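Local coordinates for protein 3-oxosteroid 1-dehydrogenase (Sterolibacterium denitrificans, PDB 7P18) that probably catalyses, with bound FAD, the oxidation of 3-oxosteroids that introduces a double bond between C1 and C2 of the steroid A ring, at residues T72-A77 with S530-A535; G155-L158 with A162-T165; V171-E176 with N394-P399; L236-A241 with M308-R313; R355-A360 with G367-E372. One frame throughout, in Å; residues are numbered along the deposited sequence.

Contact 1: residues T72-A77 with S530-A535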
# COMPACT_ATOMS: atom_id res chain seq x y z
N THR A 72 7.17 0.32 -22.45
CA THR A 72 7.41 1.75 -22.70
C THR A 72 7.13 2.56 -21.42
O THR A 72 7.97 3.37 -21.00
CB THR A 72 6.58 2.20 -23.91
OG1 THR A 72 7.15 1.57 -25.07
CG2 THR A 72 6.59 3.70 -24.06
N TYR A 73 5.97 2.33 -20.84
CA TYR A 73 5.54 2.98 -19.58
C TYR A 73 6.54 2.69 -18.45
O TYR A 73 6.95 3.67 -17.81
CB TYR A 73 4.13 2.54 -19.25
CG TYR A 73 3.50 3.24 -18.08
CD1 TYR A 73 3.03 4.54 -18.21
CD2 TYR A 73 3.32 2.60 -16.87
CE1 TYR A 73 2.39 5.19 -17.15
CE2 TYR A 73 2.69 3.24 -15.82
CZ TYR A 73 2.19 4.52 -15.96
OH TYR A 73 1.56 5.16 -14.90
N LEU A 74 6.89 1.44 -18.19
CA LEU A 74 7.83 1.10 -17.09
C LEU A 74 9.23 1.67 -17.35
O LEU A 74 9.88 2.13 -16.41
CB LEU A 74 7.85 -0.40 -16.82
CG LEU A 74 6.59 -0.94 -16.14
CD1 LEU A 74 6.80 -2.39 -15.81
CD2 LEU A 74 6.30 -0.10 -14.88
N LYS A 75 9.72 1.67 -18.60
CA LYS A 75 11.05 2.25 -18.89
C LYS A 75 10.99 3.75 -18.63
O LYS A 75 11.89 4.30 -18.03
CB LYS A 75 11.51 1.91 -20.32
CG LYS A 75 11.96 0.47 -20.48
CD LYS A 75 12.30 0.16 -21.93
CE LYS A 75 13.54 0.89 -22.41
NZ LYS A 75 14.74 0.37 -21.71
N ALA A 76 9.92 4.41 -19.04
CA ALA A 76 9.74 5.85 -18.81
C ALA A 76 9.67 6.11 -17.31
O ALA A 76 10.29 7.08 -16.85
CB ALA A 76 8.51 6.34 -19.53
N ALA A 77 8.98 5.27 -16.54
CA ALA A 77 8.72 5.55 -15.11
C ALA A 77 9.98 5.25 -14.30
O ALA A 77 10.21 5.96 -13.30
CB ALA A 77 7.55 4.78 -14.62
N SER A 530 12.70 -2.10 -5.01
CA SER A 530 11.50 -2.00 -5.86
C SER A 530 11.85 -2.13 -7.34
O SER A 530 12.69 -1.34 -7.87
CB SER A 530 10.80 -0.69 -5.63
OG SER A 530 9.68 -0.57 -6.48
N VAL A 531 11.11 -3.00 -8.03
CA VAL A 531 11.22 -3.14 -9.51
C VAL A 531 10.73 -1.85 -10.16
O VAL A 531 10.97 -1.64 -11.34
CB VAL A 531 10.44 -4.38 -10.01
CG1 VAL A 531 8.92 -4.16 -9.91
CG2 VAL A 531 10.87 -4.75 -11.43
N MET A 532 10.02 -1.00 -9.39
CA MET A 532 9.43 0.24 -9.90
C MET A 532 10.37 1.43 -9.68
O MET A 532 9.98 2.57 -9.99
CB MET A 532 8.05 0.45 -9.26
CG MET A 532 7.07 -0.69 -9.56
SD MET A 532 6.85 -0.89 -11.37
CE MET A 532 5.72 -2.28 -11.36
N GLY A 533 11.60 1.18 -9.26
CA GLY A 533 12.60 2.25 -9.12
C GLY A 533 12.17 3.31 -8.10
O GLY A 533 11.80 2.94 -6.98
N LYS A 534 12.10 4.57 -8.52
CA LYS A 534 11.60 5.67 -7.64
C LYS A 534 10.18 6.05 -8.05
O LYS A 534 9.79 7.19 -7.86
CB LYS A 534 12.58 6.83 -7.73
CG LYS A 534 13.97 6.52 -7.21
CD LYS A 534 14.97 7.61 -7.45
CE LYS A 534 16.36 7.27 -6.98
NZ LYS A 534 17.24 8.43 -7.24
N ALA A 535 9.41 5.09 -8.56
CA ALA A 535 8.09 5.38 -9.16
C ALA A 535 7.03 4.44 -8.59
O ALA A 535 7.34 3.49 -7.87
CB ALA A 535 8.17 5.31 -10.66
O HOH W 1 12.15 5.94 -11.11
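Met532 of loop 530-535 touches Leu74 on helix 67-78 with the end of its side chain. Its CB and CG make no contact with the leucine. The chain leaves CB with CG beside the backbone N (chi1 -60°) and bends again at the next bond, two bends in succession that bring the sulfur round to the helix. SD then rests on the Leu74 methyl CD2 at 3.6 Å. Beyond it, CE grazes the same methyl at 4.2 Å, the two side chains passing at a slant.

A second point of contact lies at Ala77. Here Ala535 CB sits 3.4 Å from Ala77 O, close against the carbonyl, and 4.0 Å from Ala77 CB. A water completes this end: it donates to Ala77 O at 2.9 Å and accepts from Lys534 N at 2.9 Å, so this water bridges the segments, which make no direct hydrogen bond.

The loop owes its shape to two successive turns, type I from Ser530 to Gly533 and type II' from Met532 to Ala535. Ser530 OG adds an ST turn by accepting from Met532 N at 3.0 Å.

Met532 also touches Tyr90 of helix 84-104 and Pro545 of helix 543-559, while Leu74 packs on Leu91 of helix 84-104; Trp54 of strand 53-54 meets both side chains, which thus lie buried where three helices and this strand converge.

Contact 2: residues G155-L158 with A162-T165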
# COMPACT_ATOMS: atom_id res chain seq x y z
N GLY A 155 -11.72 2.02 9.10
CA GLY A 155 -11.92 3.04 8.06
C GLY A 155 -12.13 2.46 6.68
O GLY A 155 -12.64 3.18 5.84
N THR A 156 -11.67 1.23 6.40
CA THR A 156 -11.82 0.59 5.06
C THR A 156 -13.20 -0.08 4.96
O THR A 156 -13.50 -0.68 3.90
CB THR A 156 -10.71 -0.42 4.74
OG1 THR A 156 -10.74 -1.52 5.64
CG2 THR A 156 -9.33 0.20 4.72
N LEU A 157 -14.00 0.01 6.03
CA LEU A 157 -15.32 -0.66 6.12
C LEU A 157 -16.43 0.39 6.13
O LEU A 157 -16.18 1.53 6.60
CB LEU A 157 -15.36 -1.49 7.41
CG LEU A 157 -14.22 -2.49 7.59
CD1 LEU A 157 -14.25 -3.07 9.00
CD2 LEU A 157 -14.29 -3.60 6.55
N LEU A 158 -17.62 0.01 5.67
CA LEU A 158 -18.80 0.90 5.61
C LEU A 158 -19.39 1.06 7.02
O LEU A 158 -19.77 0.01 7.61
CB LEU A 158 -19.85 0.29 4.69
CG LEU A 158 -21.06 1.17 4.40
CD1 LEU A 158 -20.61 2.52 3.86
CD2 LEU A 158 -22.01 0.48 3.44
N ALA A 162 -19.04 -2.91 7.44
CA ALA A 162 -19.36 -3.73 6.25
C ALA A 162 -18.22 -3.63 5.23
O ALA A 162 -17.81 -2.52 4.88
CB ALA A 162 -20.67 -3.29 5.65
N SER A 163 -17.71 -4.79 4.81
CA SER A 163 -16.60 -4.88 3.81
C SER A 163 -17.14 -4.42 2.46
O SER A 163 -18.30 -4.80 2.13
CB SER A 163 -16.07 -6.26 3.76
OG SER A 163 -15.41 -6.58 4.98
N MET A 164 -16.36 -3.62 1.71
CA MET A 164 -16.65 -3.30 0.29
C MET A 164 -15.40 -3.48 -0.58
O MET A 164 -14.27 -3.37 -0.05
CB MET A 164 -17.11 -1.86 0.15
CG MET A 164 -18.37 -1.55 1.00
SD MET A 164 -18.79 0.20 0.93
CE MET A 164 -17.21 0.99 1.26
N THR A 165 -15.60 -3.71 -1.88
CA THR A 165 -14.55 -3.64 -2.92
C THR A 165 -14.31 -2.17 -3.19
O THR A 165 -15.21 -1.35 -2.87
CB THR A 165 -14.99 -4.35 -4.20
OG1 THR A 165 -16.14 -3.67 -4.72
CG2 THR A 165 -15.30 -5.80 -3.95
O HOH W 2 -13.59 -3.13 2.51
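Leu158 and Ala162 exchange two backbone hydrogen bonds across a very short antiparallel hairpin. The tighter runs from Leu158 N to Ala162 O at 2.7 Å, almost straight at 176°, and arrives in the carbonyl plane on a lone pair. Its return partner, Ala162 N to Leu158 O, spans 3.0 Å, with the donor tilted 18° from the plane. Together they make a hydrogen-bonded pair, and only three residues connect the strands.

Where the strands spread, a water takes over. It donates to Thr156 O and accepts from Met164 N at 2.9 Å, carrying the polar link past the last direct bond.

Apolar packing centres on Leu158. Its CB lies 3.8 Å from Ala162 CB and 3.9 Å from Met164 SD. With CG anti to the backbone N (chi1 -173°), both leucine methyls also come near that sulfur, CD2 at 4.1 Å. Leu158, Ala162 and Met164 all touch helix 179-191, and Met164 also packs on Ala169 of helix 166-174. On the other face, Leu157 CD2 meets Ser163 OG at 3.5 Å as a plain van der Waals neighbour; the hydroxyl has its hydrogen-bond partner in Lys205 O.

Thr156 touches the bound steroid, 1,4-androstadiene-3,17-dione. The chemistry is therefore divided: main-chain bonds and one water fix the separation of the strands, and buried leucine, alanine and methionine groups pack the hairpin against two helices, one of which supplies Ala166 to the steroid pocket.

Contact 3: residues V171-E176 with N394-P399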
# COMPACT_ATOMS: atom_id res chain seq x y z
N VAL A 171 -17.91 4.69 -6.06
CA VAL A 171 -19.23 5.33 -6.31
C VAL A 171 -19.56 6.33 -5.19
O VAL A 171 -20.05 7.43 -5.49
CB VAL A 171 -20.30 4.23 -6.38
CG1 VAL A 171 -21.68 4.84 -6.35
CG2 VAL A 171 -20.12 3.30 -7.57
N MET A 172 -19.33 5.93 -3.94
CA MET A 172 -19.70 6.71 -2.73
C MET A 172 -18.76 7.91 -2.54
O MET A 172 -19.27 9.01 -2.20
CB MET A 172 -19.66 5.81 -1.49
CG MET A 172 -20.66 4.67 -1.55
SD MET A 172 -20.61 3.57 -0.11
CE MET A 172 -19.88 4.64 1.12
N LEU A 173 -17.45 7.72 -2.74
CA LEU A 173 -16.42 8.79 -2.55
C LEU A 173 -16.55 9.84 -3.67
O LEU A 173 -16.41 11.04 -3.37
CB LEU A 173 -15.01 8.17 -2.54
CG LEU A 173 -13.84 9.07 -2.12
CD1 LEU A 173 -13.38 9.99 -3.24
CD2 LEU A 173 -14.16 9.87 -0.87
N ALA A 174 -16.82 9.40 -4.91
CA ALA A 174 -16.99 10.29 -6.08
C ALA A 174 -18.42 10.88 -6.10
O ALA A 174 -18.63 11.89 -6.85
CB ALA A 174 -16.66 9.56 -7.36
N LYS A 175 -19.33 10.32 -5.29
CA LYS A 175 -20.75 10.76 -5.17
C LYS A 175 -21.46 10.56 -6.52
O LYS A 175 -22.06 11.52 -7.03
CB LYS A 175 -20.84 12.23 -4.73
CG LYS A 175 -20.16 12.56 -3.41
CD LYS A 175 -20.79 13.69 -2.64
CE LYS A 175 -20.41 13.66 -1.17
NZ LYS A 175 -21.60 13.76 -0.28
N GLU A 176 -21.34 9.37 -7.10
CA GLU A 176 -22.01 9.03 -8.37
C GLU A 176 -23.44 8.60 -8.04
O GLU A 176 -23.73 8.32 -6.88
CB GLU A 176 -21.21 7.94 -9.10
CG GLU A 176 -19.77 8.36 -9.38
CD GLU A 176 -19.04 7.41 -10.31
OE1 GLU A 176 -19.33 6.20 -10.26
OE2 GLU A 176 -18.21 7.88 -11.10
N ASN A 394 -19.69 17.53 3.48
CA ASN A 394 -19.87 16.66 2.27
C ASN A 394 -18.93 15.44 2.25
O ASN A 394 -19.36 14.40 1.69
CB ASN A 394 -19.77 17.48 1.00
CG ASN A 394 -21.06 18.27 0.84
OD1 ASN A 394 -21.10 19.46 1.07
ND2 ASN A 394 -22.15 17.56 0.76
N TYR A 395 -17.72 15.52 2.81
CA TYR A 395 -16.62 14.61 2.39
C TYR A 395 -15.92 13.99 3.57
O TYR A 395 -15.83 14.60 4.63
CB TYR A 395 -15.60 15.38 1.56
CG TYR A 395 -16.15 16.00 0.30
CD1 TYR A 395 -16.93 15.27 -0.58
CD2 TYR A 395 -15.85 17.30 -0.03
CE1 TYR A 395 -17.40 15.82 -1.77
CE2 TYR A 395 -16.34 17.88 -1.20
CZ TYR A 395 -17.11 17.14 -2.07
OH TYR A 395 -17.56 17.70 -3.23
N PRO A 396 -15.37 12.76 3.41
CA PRO A 396 -14.53 12.14 4.42
C PRO A 396 -13.13 12.76 4.29
O PRO A 396 -12.83 13.36 3.27
CB PRO A 396 -14.55 10.66 4.05
CG PRO A 396 -14.69 10.65 2.57
CD PRO A 396 -15.46 11.92 2.20
N MET A 397 -12.32 12.61 5.34
CA MET A 397 -10.87 12.94 5.28
C MET A 397 -10.15 12.08 6.33
O MET A 397 -10.15 12.43 7.52
CB MET A 397 -10.63 14.43 5.51
CG MET A 397 -9.17 14.85 5.22
SD MET A 397 -8.57 14.47 3.56
CE MET A 397 -9.59 15.54 2.55
N GLY A 398 -9.58 10.97 5.89
CA GLY A 398 -9.01 9.94 6.77
C GLY A 398 -10.00 9.52 7.83
O GLY A 398 -11.10 9.08 7.50
N PRO A 399 -9.69 9.70 9.14
CA PRO A 399 -10.62 9.30 10.19
C PRO A 399 -11.90 10.15 10.25
O PRO A 399 -12.82 9.70 10.85
CB PRO A 399 -9.81 9.49 11.48
CG PRO A 399 -8.84 10.60 11.12
CD PRO A 399 -8.46 10.33 9.69
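Lys175 and Tyr395 meet obliquely: the lysine chain runs past the ring at a slant, bringing CE to 3.8 Å from Tyr395 CE1 and CD slightly farther out. The ring itself is laid over its own neighbour, with Asn394 CB standing 3.8 Å above its plane, over the centre. Tyr395 OH is held by Asp469, and Phe391 meets the ring edge-to-face.

Against Asn394 the lysine side chain lies at about a right angle, and its ammonium donates to the backbone carbonyl. This Lys175 NZ to Asn394 O bond, 3.1 Å long, is weak; Lys175 CE is equally near that oxygen, so the carbonyl lies beside the end of the chain rather than ahead of it. The ammonium has another weak partner in a glycerol molecule, probably from the crystallisation liquor.

Lys175 is the C-prime residue of the Schellman motif that ends helix 166-174, and from this position its side chain sets out toward 394-399. It has positive phi (63°), Glu176 N bonds to Val171 O at 2.8 Å, and Lys175 N makes a weak bond to Met172 O. An alanine in place of Lys175 would probably uncover the CE1 side of Tyr395 and leave Asn394 O without its ammonium partner.

Two residues before the lysine, Leu173 comes at Pro396 on a slant. Its CG stands opposite the backbone N across the CA-CB bond (chi1 -170°), which swings the CD2 methyl out to 3.6 Å from Pro396 CG and 3.9 Å from Pro396 CD. The leucine also touches Tyr467.

Contact 4: residues L236-A241 with M308-R313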
# COMPACT_ATOMS: atom_id res chain seq x y z
N LEU A 236 20.43 -16.12 8.94
CA LEU A 236 20.59 -17.08 7.82
C LEU A 236 21.62 -18.15 8.23
O LEU A 236 22.59 -17.80 8.93
CB LEU A 236 21.08 -16.28 6.61
CG LEU A 236 20.06 -15.32 5.99
CD1 LEU A 236 20.73 -14.35 5.02
CD2 LEU A 236 18.98 -16.09 5.30
N ILE A 237 21.41 -19.38 7.81
CA ILE A 237 22.44 -20.46 7.87
C ILE A 237 23.12 -20.52 6.49
O ILE A 237 22.42 -20.56 5.48
CB ILE A 237 21.79 -21.79 8.29
CG1 ILE A 237 21.10 -21.62 9.65
CG2 ILE A 237 22.82 -22.92 8.30
CD1 ILE A 237 20.20 -22.76 10.06
N THR A 238 24.45 -20.47 6.44
CA THR A 238 25.22 -20.59 5.18
C THR A 238 26.25 -21.73 5.24
O THR A 238 26.60 -22.16 6.32
CB THR A 238 25.91 -19.28 4.83
OG1 THR A 238 26.88 -19.04 5.84
CG2 THR A 238 24.94 -18.11 4.74
N GLU A 239 26.69 -22.17 4.06
CA GLU A 239 27.82 -23.11 3.83
C GLU A 239 28.70 -22.54 2.71
O GLU A 239 28.16 -21.77 1.89
CB GLU A 239 27.31 -24.48 3.40
CG GLU A 239 26.49 -25.18 4.46
CD GLU A 239 25.97 -26.55 4.03
OE1 GLU A 239 26.14 -26.91 2.84
OE2 GLU A 239 25.37 -27.25 4.88
N GLY A 240 29.97 -22.96 2.67
CA GLY A 240 30.93 -22.63 1.60
C GLY A 240 32.06 -21.79 2.16
O GLY A 240 31.78 -20.90 2.96
N ALA A 241 33.29 -22.06 1.75
CA ALA A 241 34.46 -21.24 2.12
C ALA A 241 34.50 -20.00 1.22
O ALA A 241 34.68 -18.90 1.78
CB ALA A 241 35.73 -22.05 2.08
N MET A 308 22.53 -8.52 4.37
CA MET A 308 23.64 -7.58 4.08
C MET A 308 24.88 -8.08 4.86
O MET A 308 25.97 -7.96 4.31
CB MET A 308 23.26 -6.15 4.44
CG MET A 308 22.16 -5.64 3.53
SD MET A 308 21.72 -3.92 3.83
CE MET A 308 23.15 -3.04 3.21
N ASP A 309 24.67 -8.68 6.02
CA ASP A 309 25.75 -9.27 6.84
C ASP A 309 26.49 -10.34 6.03
O ASP A 309 27.70 -10.47 6.24
CB ASP A 309 25.21 -9.90 8.13
CG ASP A 309 24.84 -8.93 9.23
OD1 ASP A 309 25.22 -7.74 9.13
OD2 ASP A 309 24.15 -9.41 10.19
N ILE A 310 25.82 -11.09 5.12
CA ILE A 310 26.51 -12.12 4.28
C ILE A 310 26.85 -11.62 2.88
O ILE A 310 27.18 -12.47 2.04
CB ILE A 310 25.71 -13.44 4.24
CG1 ILE A 310 24.39 -13.32 3.49
CG2 ILE A 310 25.52 -14.01 5.63
CD1 ILE A 310 23.76 -14.64 3.12
N GLY A 311 26.81 -10.31 2.61
CA GLY A 311 27.30 -9.73 1.33
C GLY A 311 26.20 -9.33 0.34
O GLY A 311 26.55 -8.84 -0.74
N ALA A 312 24.92 -9.46 0.69
CA ALA A 312 23.82 -9.02 -0.20
C ALA A 312 23.97 -7.52 -0.46
O ALA A 312 24.31 -6.78 0.46
CB ALA A 312 22.50 -9.36 0.42
N ARG A 313 23.72 -7.09 -1.67
CA ARG A 313 23.69 -5.66 -2.06
C ARG A 313 22.28 -5.08 -1.80
O ARG A 313 21.28 -5.83 -1.94
CB ARG A 313 24.07 -5.49 -3.53
CG ARG A 313 23.99 -4.06 -4.05
CD ARG A 313 24.75 -3.97 -5.36
NE ARG A 313 24.51 -2.68 -5.94
CZ ARG A 313 25.11 -1.57 -5.55
NH1 ARG A 313 26.03 -1.61 -4.59
NH2 ARG A 313 24.81 -0.42 -6.14
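The hydrogen bond from Gly311 N to Met308 O, 3.0 Å long, closes the turn that presents Ile310 to Leu236 and Thr238. With Ala312 N reaching back to the carbonyl of Ala307, it forms the Schellman motif at the end of helix 302-309. Gly311 is the C-prime residue, at a phi of 104°; a side chain there would be jammed against the preceding carbonyl oxygen.

Across the contact the touching is done by methyl groups. Ile310 CG1 takes the crowded position between the backbone N and the carbonyl carbon (chi1 68°), and from there CD1 extends to the strand. It meets Leu236 CD1 at 3.6 Å, the two side chains crossing at about a right angle, while Ile310 CG1 lies 4.1 Å from the same leucine methyl. Thr238, two residues on along strand 233-239 and facing the same way, reaches Ile310 tip to tip, its CG2 4.0 Å from Ile310 CD1.

Val246 of strand 245-253 touches both Leu236 and Ile310, adding another aliphatic group. Strand 233-239 is an outermost strand of its mixed sheet, and the side chain of Leu236 is about 4 Å from that of Phe233, an FAD-binding residue.

No hydrogen bond or salt bridge spans the two segments, so they meet here through van der Waals contact alone, with water probably only partly excluded from a few methyls, a small apolar patch near the protein surface.

Contact 5: residues R355-A360 with G367-E372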
# COMPACT_ATOMS: atom_id res chain seq x y z
N ARG A 355 0.96 26.97 -1.19
CA ARG A 355 0.85 25.63 -1.84
C ARG A 355 2.19 25.25 -2.47
O ARG A 355 2.92 26.16 -2.92
CB ARG A 355 -0.28 25.62 -2.87
CG ARG A 355 -1.66 25.74 -2.25
CD ARG A 355 -2.74 25.83 -3.33
NE ARG A 355 -2.81 24.63 -4.15
CZ ARG A 355 -2.76 24.58 -5.48
NH1 ARG A 355 -2.64 25.68 -6.20
NH2 ARG A 355 -2.81 23.41 -6.10
N PHE A 356 2.50 23.95 -2.56
CA PHE A 356 3.79 23.48 -3.15
C PHE A 356 3.61 22.22 -3.99
O PHE A 356 4.61 21.79 -4.66
CB PHE A 356 4.84 23.24 -2.07
CG PHE A 356 4.47 22.26 -1.00
CD1 PHE A 356 4.73 20.92 -1.14
CD2 PHE A 356 3.83 22.68 0.16
CE1 PHE A 356 4.36 20.03 -0.16
CE2 PHE A 356 3.43 21.79 1.13
CZ PHE A 356 3.70 20.45 0.97
N ILE A 357 2.40 21.64 -3.97
CA ILE A 357 2.10 20.34 -4.62
C ILE A 357 0.65 20.34 -5.10
O ILE A 357 -0.25 20.75 -4.34
CB ILE A 357 2.40 19.16 -3.68
CG1 ILE A 357 2.26 17.80 -4.37
CG2 ILE A 357 1.59 19.20 -2.37
CD1 ILE A 357 3.20 17.55 -5.52
N ASN A 358 0.44 19.75 -6.29
CA ASN A 358 -0.89 19.25 -6.72
C ASN A 358 -1.48 18.41 -5.60
O ASN A 358 -0.94 17.33 -5.30
CB ASN A 358 -0.80 18.51 -8.06
CG ASN A 358 -2.13 17.92 -8.51
OD1 ASN A 358 -3.16 18.12 -7.88
ND2 ASN A 358 -2.10 17.18 -9.61
N GLU A 359 -2.59 18.84 -4.98
CA GLU A 359 -3.18 18.08 -3.86
C GLU A 359 -3.63 16.69 -4.31
O GLU A 359 -3.66 15.80 -3.49
CB GLU A 359 -4.38 18.77 -3.21
CG GLU A 359 -4.01 20.02 -2.42
CD GLU A 359 -3.71 21.28 -3.19
OE1 GLU A 359 -3.95 21.31 -4.44
OE2 GLU A 359 -3.22 22.22 -2.55
N ALA A 360 -4.01 16.54 -5.59
CA ALA A 360 -4.39 15.25 -6.20
C ALA A 360 -3.15 14.44 -6.63
O ALA A 360 -3.36 13.39 -7.21
CB ALA A 360 -5.30 15.50 -7.38
N GLY A 367 4.52 12.81 -0.97
CA GLY A 367 5.57 12.66 0.06
C GLY A 367 6.90 13.25 -0.40
O GLY A 367 7.50 14.07 0.35
N ALA A 368 7.35 12.92 -1.61
CA ALA A 368 8.62 13.44 -2.14
C ALA A 368 8.58 14.96 -2.20
O ALA A 368 9.60 15.58 -1.87
CB ALA A 368 8.92 12.85 -3.49
N ALA A 369 7.44 15.55 -2.56
CA ALA A 369 7.30 17.01 -2.70
C ALA A 369 7.33 17.65 -1.31
O ALA A 369 7.78 18.80 -1.25
CB ALA A 369 6.02 17.36 -3.43
N MET A 370 6.83 16.99 -0.28
CA MET A 370 6.90 17.53 1.13
C MET A 370 8.39 17.70 1.50
O MET A 370 8.78 18.80 1.95
CB MET A 370 6.21 16.61 2.13
CG MET A 370 4.69 16.55 1.98
SD MET A 370 3.93 15.37 3.02
CE MET A 370 4.24 16.03 4.66
N TYR A 371 9.21 16.70 1.22
CA TYR A 371 10.67 16.76 1.51
C TYR A 371 11.31 17.83 0.63
O TYR A 371 12.17 18.59 1.11
CB TYR A 371 11.33 15.39 1.40
CG TYR A 371 11.12 14.50 2.59
CD1 TYR A 371 11.79 14.74 3.80
CD2 TYR A 371 10.22 13.45 2.57
CE1 TYR A 371 11.60 13.92 4.90
CE2 TYR A 371 10.03 12.62 3.65
CZ TYR A 371 10.69 12.88 4.84
OH TYR A 371 10.49 12.05 5.88
N GLU A 372 10.92 17.91 -0.63
CA GLU A 372 11.53 18.89 -1.56
C GLU A 372 11.21 20.30 -1.07
O GLU A 372 12.15 21.15 -1.02
CB GLU A 372 11.05 18.66 -2.99
CG GLU A 372 11.84 19.42 -4.02
CD GLU A 372 11.54 20.90 -4.18
OE1 GLU A 372 10.43 21.34 -3.75
OE2 GLU A 372 12.43 21.62 -4.74
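The loop leading from strand 347-349 into helix 363-377 folds back over that helix, setting Phe356 and Ile357 against Ala369 and Met370. The closest approach is between methyls, Ile357 CD1 and Ala369 CB, 3.5 Å apart. Ile357 CG1 lies anti to the backbone N (chi1 -173°), carrying CD1 onto the helix surface, and the isoleucine also touches Phe366, one turn earlier.

Phe356 covers the next part of the helix. Its ring comes down on the main chain at a slant: CD1 is 3.7 Å from Ala369 O and CE1 3.8 Å from Met370 CA. The same ring corner reaches the methionine side chain, with CE1 and CZ of Phe356 each 4.1 Å from Met370 CG. Val348 and Asn373 are further neighbours of the ring. A serine in place of Phe356 would probably open a gap over the Ala369-Met370 backbone and leave the Met370 side chain without its aromatic cover.

Polar bonds within the loop hold its shape. Arg355 grips Glu359 side-on, NE donating to OE2 at 2.9 Å and NH2 to OE1, each oxygen using its syn lone pair. Asp453 gives Arg355 NH2 a second carboxylate, and Val348 N donates to Glu359 OE2, so the pair also fastens the loop to its preceding strand. Farther along the loop, Asn358 OD1 accepts from Ala360 N at 2.9 Å, the donor well above the carbonyl plane, the bond that defines an Asx turn.

Overall arrangement
Contacts 2 and 3 adjoin, with centres 13 Å apart: helix 166-174 is the next element after strand 162-163. Both lie near the steroid, about 7 Å from the side chains of Met164 and Leu173. Contact 1 is across the chain's centre from contact 2, with centres 31 Å apart, and the side chain of its Met532 is about 9 Å from FAD and 10 Å from the steroid. Along the chain it encloses all the others. Contact 5 comes within about 7 Å of contact 1 and 8 Å of contact 3, nearest atoms. Contact 4 is remote, 50 Å from contact 3 between centres, though the side chain of Leu236 is about 11 Å from FAD.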